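Local coordinates for beta-galactosidase (PDB 4OIF), which probably hydrolyses terminal non-reducing beta-D-galactose residues from beta-D-galactosides, as a zinc-containing, homotrimeric intracellular enzyme of glycoside hydrolase family 42, at residues 251-256 with 280-285; 468-473 with 496-501. One frame throughout, in Å; residues are numbered along the deposited sequence.

Interaction 1 (251-256 with 280-285); sequences PITTNF and VISWDA
Phe256 and Trp283 pair across two parallel strands of the catalytic TIM barrel and touch at their CB atoms, 3.8 Å apart, while the indole leads away. The backbone ladder here is short: Phe256 N donates to Ser282 O, and Phe256 O in turn accepts Asp284 N at 2.9 Å. Next to the ladder, the Phe256 ring brings its CD2 and CE2 side against Ile281, with CD2 3.9 Å from Ile281 CG2; Tyr271 stacks on the same ring. Toward the start of the strands the backbones part, and other groups span the gap. A water receives the N-H of Ser282 and donates to Thr254 O. The oxygen of this water rests over the centre of the Phe256 ring, 3.4 Å above the ring plane. Thr253 OG1, anti to its backbone N (chi1 -168°), reaches across to donate to Val280 O. At the other end, Asn255 ND2 makes a weak, bent bond to Asp284 OD2, 3.1 Å long, the amide and carboxylate planes 63° apart. Outward from the contact lie residues of the predicted catalytic centre. Asn255 OD1 accepts the backbone N-H of Glu158, the predicted proton donor, and its ND2 also donates to OD1 of Asn157, a predicted substrate-binding residue. Asp284 OD2 also lies close to OE2 of Glu158 and to OE1 of Glu322, the predicted nucleophile.

Interaction 2 (468-473 with 496-501); sequences YKLLIA and TLVMTY
Ala473 meets Met499 across the paired strands 470-473 and 496-500: the methionine chain bends at its last torsion (chi3 128°) and brings CE to 4.1 Å from Ala473 CB. Ala473, Thr496 and Val498 have the most surface buried by this contact. Ala473 N donates to Val498 O at 2.9 Å, nearly along the C=O axis. Thr496 holds the other end: its N-H bonds Lys469 O, and a water that donates to this same carbonyl accepts from Thr496 OG1, at 2.6 Å. The Thr496 methyl, CG2, anti to the backbone N, turns to Leu470 and meets CD1 at 3.7 Å. That same CD1 also touches Val498 CG2, 4.0 Å away, so one leucine methyl touches two residues on the same face of the second strand. Between the ends, Leu471 N bonds Thr496 O and Leu471 O accepts Val498 N, completing a regular parallel ladder. On the sheet face of Ala473 and Met499, Leu471 and Leu497 lie alongside each other and point the same way, Leu471 CG 4.0 Å from Leu497 CD1. Helix 481-492 packs on that face, whereas helices 438-451 and 600-613 pack on the face of Leu470, Ile472 and Val498. With helix 481-492 connecting its strands, the pair is a classic beta-alpha-beta crossover in the three-layered trimerisation domain.

Overall arrangement
Parallel strand pairing serves two different settings in this chain. Interaction 1 belongs to the catalytic barrel, with Asp284 side-chain atoms about 3 Å from those of both predicted catalytic glutamates, and the Asn255 side chain about 4 Å from a glycerol, probably from the crystallisation liquor, that may mark the pocket. Interaction 2 belongs to the trimerisation domain, away from the annotated sites; no other subunit touches the segments of either interaction. The centres of interactions 1 and 2, which follow in series along the sequence, are 29 Å apart and their nearest atoms about 14 Å. In 251-256 with 280-285, polar side chains and a water supplement a short ladder, whereas 468-473 with 496-501 combines a regular ladder with mostly apolar packing.

Interaction 1 (251-256 with 280-285)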
ATOM      1  N   PRO A 251     -12.254 -14.692  41.447  1.00 11.19           N
ATOM      2  CA  PRO A 251     -12.426 -13.515  40.590  1.00 13.86           C
ATOM      3  C   PRO A 251     -12.180 -13.837  39.112  1.00 10.79           C
ATOM      4  O   PRO A 251     -11.349 -14.667  38.768  1.00 12.12           O
ATOM      5  CB  PRO A 251     -11.382 -12.525  41.129  1.00  7.86           C
ATOM      6  CG  PRO A 251     -10.346 -13.384  41.770  1.00 17.20           C
ATOM      7  CD  PRO A 251     -11.075 -14.581  42.324  1.00 13.96           C
ATOM      8  N   ILE A 252     -12.926 -13.173  38.245  1.00 16.58           N
ATOM      9  CA  ILE A 252     -12.850 -13.410  36.815  1.00 13.65           C
ATOM     10  C   ILE A 252     -12.305 -12.185  36.100  1.00 12.38           C
ATOM     11  O   ILE A 252     -12.785 -11.064  36.332  1.00 14.06           O
ATOM     12  CB  ILE A 252     -14.241 -13.747  36.242  1.00 13.98           C
ATOM     13  CG1 ILE A 252     -14.751 -15.081  36.808  1.00  9.49           C
ATOM     14  CG2 ILE A 252     -14.201 -13.741  34.708  1.00  7.75           C
ATOM     15  CD1 ILE A 252     -16.243 -15.378  36.518  1.00  6.85           C
ATOM     16  N   THR A 253     -11.309 -12.380  35.235  1.00 10.10           N
ATOM     17  CA  THR A 253     -10.877 -11.286  34.360  1.00  9.37           C
ATOM     18  C   THR A 253     -10.704 -11.760  32.935  1.00  8.71           C
ATOM     19  O   THR A 253     -10.749 -12.957  32.666  1.00 10.34           O
ATOM     20  CB  THR A 253      -9.557 -10.650  34.817  1.00  6.85           C
ATOM     21  OG1 THR A 253      -9.345  -9.425  34.098  1.00  6.66           O
ATOM     22  CG2 THR A 253      -8.391 -11.594  34.566  1.00  8.95           C
ATOM     23  N   THR A 254     -10.519 -10.810  32.025  1.00 10.82           N
ATOM     24  CA  THR A 254     -10.052 -11.118  30.675  1.00 11.08           C
ATOM     25  C   THR A 254      -9.012 -10.059  30.269  1.00 10.62           C
ATOM     26  O   THR A 254      -9.120  -8.900  30.673  1.00 12.81           O
ATOM     27  CB  THR A 254     -11.233 -11.188  29.660  1.00 14.87           C
ATOM     28  OG1 THR A 254     -10.750 -11.604  28.377  1.00 11.27           O
ATOM     29  CG2 THR A 254     -11.945  -9.842  29.527  1.00 15.83           C
ATOM     30  N   ASN A 255      -7.994 -10.441  29.499  1.00  7.42           N
ATOM     31  CA  ASN A 255      -6.917  -9.486  29.237  1.00 11.61           C
ATOM     32  C   ASN A 255      -7.210  -8.516  28.082  1.00 15.45           C
ATOM     33  O   ASN A 255      -7.590  -8.911  26.976  1.00 16.11           O
ATOM     34  CB  ASN A 255      -5.569 -10.201  29.017  1.00 11.22           C
ATOM     35  CG  ASN A 255      -5.654 -11.433  28.108  1.00 24.06           C
ATOM     36  OD1 ASN A 255      -6.713 -12.056  27.932  1.00 14.28           O
ATOM     37  ND2 ASN A 255      -4.500 -11.806  27.547  1.00 13.64           N
ATOM     38  N   PHE A 256      -7.054  -7.228  28.391  1.00 15.39           N
ATOM     39  CA  PHE A 256      -7.268  -6.127  27.456  1.00 15.66           C
ATOM     40  C   PHE A 256      -5.997  -5.788  26.682  1.00 17.30           C
ATOM     41  O   PHE A 256      -4.884  -6.147  27.089  1.00 17.86           O
ATOM     42  CB  PHE A 256      -7.747  -4.871  28.200  1.00 21.18           C
ATOM     43  CG  PHE A 256      -9.180  -4.932  28.679  1.00 12.86           C
ATOM     44  CD1 PHE A 256      -9.985  -6.027  28.407  1.00 12.21           C
ATOM     45  CD2 PHE A 256      -9.722  -3.867  29.400  1.00 16.19           C
ATOM     46  CE1 PHE A 256     -11.307  -6.066  28.848  1.00 10.71           C
ATOM     47  CE2 PHE A 256     -11.043  -3.901  29.849  1.00 12.25           C
ATOM     48  CZ  PHE A 256     -11.830  -5.006  29.569  1.00 14.15           C
ATOM     49  N   VAL A 280     -12.093  -7.867  37.813  1.00 11.16           N
ATOM     50  CA  VAL A 280     -10.853  -7.114  37.839  1.00 19.61           C
ATOM     51  C   VAL A 280     -10.364  -6.889  36.401  1.00 15.96           C
ATOM     52  O   VAL A 280     -10.537  -7.746  35.526  1.00 12.59           O
ATOM     53  CB  VAL A 280      -9.771  -7.838  38.719  1.00 14.93           C
ATOM     54  CG1 VAL A 280      -9.555  -9.257  38.249  1.00 12.69           C
ATOM     55  CG2 VAL A 280      -8.458  -7.055  38.760  1.00  8.92           C
ATOM     56  N   ILE A 281      -9.807  -5.702  36.160  1.00 11.67           N
ATOM     57  CA  ILE A 281      -9.273  -5.338  34.856  1.00 12.96           C
ATOM     58  C   ILE A 281      -7.823  -5.772  34.756  1.00 18.83           C
ATOM     59  O   ILE A 281      -7.046  -5.613  35.701  1.00 14.90           O
ATOM     60  CB  ILE A 281      -9.352  -3.819  34.591  1.00 11.71           C
ATOM     61  CG1 ILE A 281     -10.791  -3.319  34.725  1.00 12.68           C
ATOM     62  CG2 ILE A 281      -8.774  -3.492  33.216  1.00  8.92           C
ATOM     63  CD1 ILE A 281     -11.803  -4.113  33.902  1.00  9.74           C
ATOM     64  N   SER A 282      -7.461  -6.332  33.613  1.00 14.04           N
ATOM     65  CA  SER A 282      -6.087  -6.744  33.396  1.00 15.32           C
ATOM     66  C   SER A 282      -5.721  -6.447  31.968  1.00 12.64           C
ATOM     67  O   SER A 282      -6.600  -6.443  31.111  1.00 12.22           O
ATOM     68  CB  SER A 282      -5.888  -8.234  33.704  1.00 10.82           C
ATOM     69  OG  SER A 282      -6.375  -9.032  32.650  1.00  9.03           O
ATOM     70  N   TRP A 283      -4.442  -6.182  31.698  1.00 16.18           N
ATOM     71  CA  TRP A 283      -4.081  -5.906  30.303  1.00 15.78           C
ATOM     72  C   TRP A 283      -2.640  -6.223  29.893  1.00 15.92           C
ATOM     73  O   TRP A 283      -1.795  -6.560  30.718  1.00 15.54           O
ATOM     74  CB  TRP A 283      -4.408  -4.445  29.960  1.00 15.48           C
ATOM     75  CG  TRP A 283      -3.437  -3.388  30.428  1.00 22.79           C
ATOM     76  CD1 TRP A 283      -3.234  -2.952  31.714  1.00 18.04           C
ATOM     77  CD2 TRP A 283      -2.592  -2.582  29.596  1.00 16.69           C
ATOM     78  NE1 TRP A 283      -2.295  -1.939  31.728  1.00 10.55           N
ATOM     79  CE2 TRP A 283      -1.889  -1.696  30.442  1.00 11.23           C
ATOM     80  CE3 TRP A 283      -2.360  -2.526  28.221  1.00 18.50           C
ATOM     81  CZ2 TRP A 283      -0.966  -0.778  29.954  1.00 17.91           C
ATOM     82  CZ3 TRP A 283      -1.438  -1.613  27.739  1.00 20.29           C
ATOM     83  CH2 TRP A 283      -0.753  -0.752  28.603  1.00 16.62           C
ATOM     84  N   ASP A 284      -2.395  -6.129  28.589  1.00 18.69           N
ATOM     85  CA  ASP A 284      -1.153  -6.585  27.981  1.00 24.72           C
ATOM     86  C   ASP A 284      -0.375  -5.441  27.371  1.00 16.00           C
ATOM     87  O   ASP A 284      -0.805  -4.854  26.380  1.00 18.56           O
ATOM     88  CB  ASP A 284      -1.446  -7.624  26.904  1.00 25.96           C
ATOM     89  CG  ASP A 284      -2.368  -8.703  27.389  1.00 19.93           C
ATOM     90  OD1 ASP A 284      -2.394  -8.946  28.618  1.00 15.87           O
ATOM     91  OD2 ASP A 284      -3.060  -9.304  26.543  1.00 20.32           O
ATOM     92  N   ALA A 285       0.777  -5.136  27.951  1.00 12.49           N
ATOM     93  CA  ALA A 285       1.549  -3.978  27.530  1.00 13.81           C
ATOM     94  C   ALA A 285       2.777  -4.379  26.728  1.00 12.62           C
ATOM     95  O   ALA A 285       3.620  -5.133  27.209  1.00 13.74           O
ATOM     96  CB  ALA A 285       1.960  -3.156  28.739  1.00 11.03           C
TER
HETATM   97  O   HOH W   1      -9.689  -6.472  32.012  1.00 12.45           O

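Interaction 2 (468-473 with 496-501)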
ATOM      1  N   TYR A 468     -14.276  15.014  40.687  1.00 12.48           N
ATOM      2  CA  TYR A 468     -13.064  15.689  40.209  1.00 10.89           C
ATOM      3  C   TYR A 468     -13.189  17.208  40.235  1.00 12.43           C
ATOM      4  O   TYR A 468     -14.290  17.752  40.122  1.00 19.22           O
ATOM      5  CB  TYR A 468     -12.723  15.215  38.790  1.00 10.87           C
ATOM      6  CG  TYR A 468     -12.617  13.716  38.701  1.00 11.10           C
ATOM      7  CD1 TYR A 468     -11.440  13.059  39.037  1.00  6.65           C
ATOM      8  CD2 TYR A 468     -13.706  12.954  38.319  1.00 11.15           C
ATOM      9  CE1 TYR A 468     -11.352  11.692  38.979  1.00  4.65           C
ATOM     10  CE2 TYR A 468     -13.626  11.580  38.259  1.00 11.23           C
ATOM     11  CZ  TYR A 468     -12.449  10.955  38.590  1.00  7.41           C
ATOM     12  OH  TYR A 468     -12.387   9.581  38.533  1.00  9.17           O
ATOM     13  N   LYS A 469     -12.056  17.884  40.399  1.00 10.09           N
ATOM     14  CA  LYS A 469     -12.008  19.343  40.345  1.00  9.62           C
ATOM     15  C   LYS A 469     -11.942  19.808  38.905  1.00  9.63           C
ATOM     16  O   LYS A 469     -12.515  20.824  38.528  1.00 11.33           O
ATOM     17  CB  LYS A 469     -10.790  19.892  41.082  1.00 14.07           C
ATOM     18  CG  LYS A 469     -10.751  19.714  42.591  1.00 18.15           C
ATOM     19  CD  LYS A 469      -9.487  20.396  43.105  1.00 19.79           C
ATOM     20  CE  LYS A 469      -9.422  20.481  44.614  1.00 26.69           C
ATOM     21  NZ  LYS A 469      -8.048  20.930  45.002  1.00 30.97           N
ATOM     22  N   LEU A 470     -11.198  19.047  38.116  1.00  9.02           N
ATOM     23  CA  LEU A 470     -10.878  19.408  36.759  1.00  5.86           C
ATOM     24  C   LEU A 470     -11.191  18.232  35.865  1.00 12.32           C
ATOM     25  O   LEU A 470     -10.646  17.142  36.059  1.00 17.66           O
ATOM     26  CB  LEU A 470      -9.412  19.802  36.642  1.00  6.39           C
ATOM     27  CG  LEU A 470      -8.897  20.086  35.232  1.00 10.25           C
ATOM     28  CD1 LEU A 470      -9.688  21.196  34.547  1.00  4.67           C
ATOM     29  CD2 LEU A 470      -7.418  20.421  35.263  1.00  9.19           C
ATOM     30  N   LEU A 471     -12.105  18.456  34.923  1.00 12.30           N
ATOM     31  CA  LEU A 471     -12.478  17.472  33.919  1.00 10.96           C
ATOM     32  C   LEU A 471     -12.102  17.972  32.521  1.00 14.29           C
ATOM     33  O   LEU A 471     -12.535  19.039  32.080  1.00 10.49           O
ATOM     34  CB  LEU A 471     -13.972  17.160  33.987  1.00 10.11           C
ATOM     35  CG  LEU A 471     -14.448  16.163  32.922  1.00 11.11           C
ATOM     36  CD1 LEU A 471     -13.666  14.865  33.024  1.00 14.78           C
ATOM     37  CD2 LEU A 471     -15.932  15.894  33.040  1.00 11.57           C
ATOM     38  N   ILE A 472     -11.287  17.182  31.836  1.00  9.52           N
ATOM     39  CA  ILE A 472     -10.776  17.513  30.518  1.00  7.23           C
ATOM     40  C   ILE A 472     -11.386  16.577  29.471  1.00 11.11           C
ATOM     41  O   ILE A 472     -11.117  15.384  29.465  1.00 10.89           O
ATOM     42  CB  ILE A 472      -9.227  17.420  30.506  1.00  8.65           C
ATOM     43  CG1 ILE A 472      -8.641  18.427  31.499  1.00  9.36           C
ATOM     44  CG2 ILE A 472      -8.656  17.626  29.100  1.00  5.71           C
ATOM     45  CD1 ILE A 472      -7.162  18.234  31.780  1.00 10.23           C
ATOM     46  N   ALA A 473     -12.219  17.122  28.593  1.00 11.95           N
ATOM     47  CA  ALA A 473     -12.900  16.326  27.569  1.00  8.89           C
ATOM     48  C   ALA A 473     -12.612  16.843  26.159  1.00  9.24           C
ATOM     49  O   ALA A 473     -13.433  17.543  25.574  1.00 13.65           O
ATOM     50  CB  ALA A 473     -14.398  16.321  27.823  1.00  5.99           C
ATOM     51  N   THR A 496     -14.673  22.377  37.102  1.00  6.00           N
ATOM     52  CA  THR A 496     -13.952  23.089  36.067  1.00  7.26           C
ATOM     53  C   THR A 496     -13.787  22.158  34.859  1.00 10.54           C
ATOM     54  O   THR A 496     -13.164  21.108  34.958  1.00 13.49           O
ATOM     55  CB  THR A 496     -12.577  23.566  36.564  1.00 10.57           C
ATOM     56  OG1 THR A 496     -12.754  24.580  37.553  1.00 16.57           O
ATOM     57  CG2 THR A 496     -11.765  24.132  35.424  1.00 16.16           C
ATOM     58  N   LEU A 497     -14.362  22.541  33.730  1.00 12.96           N
ATOM     59  CA  LEU A 497     -14.414  21.701  32.548  1.00  9.97           C
ATOM     60  C   LEU A 497     -13.644  22.338  31.415  1.00  6.21           C
ATOM     61  O   LEU A 497     -13.778  23.530  31.193  1.00  9.24           O
ATOM     62  CB  LEU A 497     -15.862  21.477  32.136  1.00  5.65           C
ATOM     63  CG  LEU A 497     -16.132  20.767  30.813  1.00  6.65           C
ATOM     64  CD1 LEU A 497     -15.620  19.324  30.812  1.00  5.12           C
ATOM     65  CD2 LEU A 497     -17.601  20.800  30.520  1.00  4.43           C
ATOM     66  N   VAL A 498     -12.841  21.545  30.708  1.00  6.33           N
ATOM     67  CA  VAL A 498     -12.104  22.015  29.531  1.00  6.32           C
ATOM     68  C   VAL A 498     -12.476  21.198  28.295  1.00 11.64           C
ATOM     69  O   VAL A 498     -12.347  19.975  28.286  1.00  6.58           O
ATOM     70  CB  VAL A 498     -10.573  21.936  29.730  1.00  9.71           C
ATOM     71  CG1 VAL A 498      -9.847  22.328  28.453  1.00 11.17           C
ATOM     72  CG2 VAL A 498     -10.125  22.834  30.873  1.00  7.83           C
ATOM     73  N   MET A 499     -12.954  21.874  27.256  1.00  8.53           N
ATOM     74  CA  MET A 499     -13.216  21.207  25.989  1.00 10.32           C
ATOM     75  C   MET A 499     -12.479  21.905  24.866  1.00 11.45           C
ATOM     76  O   MET A 499     -11.875  22.968  25.059  1.00 10.01           O
ATOM     77  CB  MET A 499     -14.715  21.149  25.686  1.00 11.42           C
ATOM     78  CG  MET A 499     -15.439  20.092  26.491  1.00 10.70           C
ATOM     79  SD  MET A 499     -17.183  19.977  26.088  1.00 14.97           S
ATOM     80  CE  MET A 499     -17.368  18.245  25.753  1.00  7.63           C
ATOM     81  N   THR A 500     -12.509  21.291  23.691  1.00  8.11           N
ATOM     82  CA  THR A 500     -11.697  21.767  22.583  1.00 10.65           C
ATOM     83  C   THR A 500     -12.453  21.729  21.290  1.00 12.33           C
ATOM     84  O   THR A 500     -13.611  21.317  21.232  1.00  6.69           O
ATOM     85  CB  THR A 500     -10.425  20.915  22.364  1.00 11.69           C
ATOM     86  OG1 THR A 500     -10.792  19.652  21.784  1.00  8.75           O
ATOM     87  CG2 THR A 500      -9.644  20.697  23.674  1.00  7.22           C
ATOM     88  N   TYR A 501     -11.748  22.134  20.246  1.00  9.79           N
ATOM     89  CA  TYR A 501     -12.178  21.936  18.880  1.00  9.84           C
ATOM     90  C   TYR A 501     -12.768  20.545  18.651  1.00 10.03           C
ATOM     91  O   TYR A 501     -12.357  19.570  19.292  1.00 10.28           O
ATOM     92  CB  TYR A 501     -10.997  22.155  17.948  1.00  5.92           C
ATOM     93  CG  TYR A 501      -9.790  21.329  18.305  1.00  7.96           C
ATOM     94  CD1 TYR A 501      -8.861  21.785  19.235  1.00  7.52           C
ATOM     95  CD2 TYR A 501      -9.568  20.087  17.703  1.00  9.45           C
ATOM     96  CE1 TYR A 501      -7.739  21.020  19.568  1.00 12.70           C
ATOM     97  CE2 TYR A 501      -8.449  19.319  18.023  1.00  8.36           C
ATOM     98  CZ  TYR A 501      -7.536  19.788  18.961  1.00 12.98           C
ATOM     99  OH  TYR A 501      -6.421  19.036  19.287  1.00 11.65           O
TER
HETATM  100  O   HOH W   2     -13.170  23.240  39.778  1.00 16.00           O